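Local coordinates for nodulation protein S (Bradyrhizobium sp., PDB 3OFK), which probably transfers a methyl group from S-adenosyl-L-methionine to the amino group of a lipochitooligosaccharide precursor during Nod factor synthesis, at residues T171-L176 / L198-R203. Residues are numbered along the deposited sequence; the frame is centred on the assembly and turned at random.
Sequences TVITIL and LLARFR
Ile-173 and Phe-202 carry most of this packing of a helix on the sheet of a Rossmann-like, SAM-dependent methyltransferase fold. Helix 169-179 lies over strand 196-203, the antiparallel strand between 148-155 and 181-189; the short axes of the two segments run nearly parallel, at 12° and 10.0 Å apart. Leu-198, Ala-200 and Phe-202, alternate residues of the strand, all point toward the helix. Ile-173 reaches them with two branches. Its CG1 stands anti to its own carbonyl carbon (chi1 -75°), and Ile-173 CD1 lies 4.2 Å from Ala-200 CB and presses more tightly on Leu-198, with Leu-198 CD2 only 3.4 Å from Ile-173 CD1. On the other branch, Ile-173 CG2 comes in at the edge of the Phe-202 ring, in its plane, 3.9 Å from Phe-202 CZ. One turn further on, Leu-176 takes a face of that ring instead and also touches Phe-152 of strand 148-155 and Ile-137 of helix 130-142. The contact is wholly apolar and buried, with the side chain of Leu-198 about 13 Å from the bound S-adenosyl-L-homocysteine. Leu-176 CB makes a CH-pi contact 4.0 Å from the Phe-202 ring centroid, while Leu-176 CD1 rests 3.6 Å from Phe-202 CE2.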
loop_
_atom_site.group_PDB
_atom_site.type_symbol
_atom_site.label_atom_id
_atom_site.label_comp_id
_atom_site.label_asym_id
_atom_site.label_seq_id
_atom_site.Cartn_x
_atom_site.Cartn_y
_atom_site.Cartn_z
ATOM N N THR A 171 6.796 -5.514 12.272
ATOM C CA THR A 171 6.383 -6.891 12.178
ATOM C C THR A 171 6.381 -7.397 10.738
ATOM O O THR A 171 6.957 -8.457 10.450
ATOM C CB THR A 171 5.031 -7.103 12.919
ATOM O OG1 THR A 171 5.239 -6.854 14.322
ATOM C CG2 THR A 171 4.557 -8.504 12.755
ATOM N N VAL A 172 5.768 -6.635 9.830
ATOM C CA VAL A 172 5.764 -7.017 8.426
ATOM C C VAL A 172 7.169 -7.020 7.804
ATOM O O VAL A 172 7.522 -7.950 7.080
ATOM C CB VAL A 172 4.815 -6.143 7.610
ATOM C CG1 VAL A 172 4.955 -6.443 6.131
ATOM C CG2 VAL A 172 3.356 -6.352 8.075
ATOM N N ILE A 173 7.978 -6.001 8.091
ATOM C CA ILE A 173 9.352 -5.953 7.581
ATOM C C ILE A 173 10.080 -7.240 7.953
ATOM O O ILE A 173 10.796 -7.823 7.127
ATOM C CB ILE A 173 10.099 -4.686 8.084
ATOM C CG1 ILE A 173 9.604 -3.439 7.328
ATOM C CG2 ILE A 173 11.598 -4.815 7.887
ATOM C CD1 ILE A 173 10.057 -2.140 7.909
ATOM N N THR A 174 9.885 -7.694 9.199
ATOM C CA THR A 174 10.497 -8.923 9.663
ATOM C C THR A 174 10.133 -10.112 8.792
ATOM O O THR A 174 11.012 -10.907 8.425
ATOM C CB THR A 174 10.166 -9.196 11.154
ATOM O OG1 THR A 174 10.748 -8.156 11.938
ATOM C CG2 THR A 174 10.743 -10.555 11.632
ATOM N N ILE A 175 8.849 -10.232 8.486
ATOM C CA ILE A 175 8.308 -11.349 7.708
ATOM C C ILE A 175 8.744 -11.229 6.248
ATOM O O ILE A 175 9.158 -12.213 5.624
ATOM C CB ILE A 175 6.764 -11.391 7.775
ATOM C CG1 ILE A 175 6.290 -11.702 9.214
ATOM C CG2 ILE A 175 6.212 -12.414 6.779
ATOM C CD1 ILE A 175 4.765 -11.554 9.418
ATOM N N LEU A 176 8.657 -10.012 5.715
ATOM C CA LEU A 176 9.135 -9.746 4.362
ATOM C C LEU A 176 10.579 -10.170 4.183
ATOM O O LEU A 176 10.919 -10.728 3.149
ATOM C CB LEU A 176 8.987 -8.265 4.014
ATOM C CG LEU A 176 7.583 -7.776 3.719
ATOM C CD1 LEU A 176 7.542 -6.255 3.575
ATOM C CD2 LEU A 176 7.077 -8.431 2.478
ATOM N N LEU A 198 7.128 3.691 8.638
ATOM C CA LEU A 198 8.372 3.063 8.204
ATOM C C LEU A 198 8.121 2.585 6.797
ATOM O O LEU A 198 7.088 1.986 6.543
ATOM C CB LEU A 198 8.719 1.869 9.100
ATOM C CG LEU A 198 10.162 1.362 9.145
ATOM C CD1 LEU A 198 11.184 2.494 9.359
ATOM C CD2 LEU A 198 10.260 0.344 10.266
ATOM N N LEU A 199 9.030 2.914 5.882
ATOM C CA LEU A 199 8.985 2.399 4.533
ATOM C C LEU A 199 10.266 1.652 4.290
ATOM O O LEU A 199 11.330 2.046 4.784
ATOM C CB LEU A 199 8.864 3.530 3.494
ATOM C CG LEU A 199 7.874 4.666 3.758
ATOM C CD1 LEU A 199 7.688 5.563 2.511
ATOM C CD2 LEU A 199 6.568 4.066 4.152
ATOM N N ALA A 200 10.158 0.576 3.524
ATOM C CA ALA A 200 11.305 -0.228 3.123
ATOM C C ALA A 200 11.085 -0.743 1.698
ATOM O O ALA A 200 9.970 -1.121 1.305
ATOM C CB ALA A 200 11.515 -1.398 4.095
ATOM N N ARG A 201 12.169 -0.747 0.939
ATOM C CA ARG A 201 12.189 -1.251 -0.408
ATOM C C ARG A 201 12.920 -2.580 -0.371
ATOM O O ARG A 201 14.071 -2.657 0.084
ATOM C CB ARG A 201 12.890 -0.246 -1.326
ATOM C CG ARG A 201 12.943 -0.637 -2.805
ATOM C CD ARG A 201 13.607 0.481 -3.594
ATOM N NE ARG A 201 13.642 0.246 -5.042
ATOM C CZ ARG A 201 14.732 -0.042 -5.763
ATOM N NH1 ARG A 201 15.938 -0.140 -5.192
ATOM N NH2 ARG A 201 14.616 -0.225 -7.084
ATOM N N PHE A 202 12.243 -3.618 -0.855
ATOM C CA PHE A 202 12.806 -4.975 -0.884
ATOM C C PHE A 202 13.087 -5.431 -2.313
ATOM O O PHE A 202 12.395 -5.025 -3.251
ATOM C CB PHE A 202 11.845 -5.943 -0.202
ATOM C CG PHE A 202 11.679 -5.693 1.275
ATOM C CD1 PHE A 202 12.380 -6.460 2.216
ATOM C CD2 PHE A 202 10.802 -4.728 1.733
ATOM C CE1 PHE A 202 12.234 -6.236 3.556
ATOM C CE2 PHE A 202 10.638 -4.515 3.103
ATOM C CZ PHE A 202 11.355 -5.280 4.012
ATOM N N ARG A 203 14.132 -6.237 -2.483
ATOM C CA ARG A 203 14.433 -6.849 -3.760
ATOM C C ARG A 203 14.206 -8.348 -3.684
ATOM O O ARG A 203 14.409 -8.980 -2.645
ATOM C CB ARG A 203 15.887 -6.578 -4.186
ATOM C CG ARG A 203 16.123 -6.809 -5.677
ATOM C CD ARG A 203 17.562 -6.491 -6.148
ATOM N NE ARG A 203 18.570 -7.280 -5.441
ATOM C CZ ARG A 203 19.296 -6.849 -4.407
ATOM N NH1 ARG A 203 19.149 -5.611 -3.931
ATOM N NH2 ARG A 203 20.183 -7.666 -3.843
#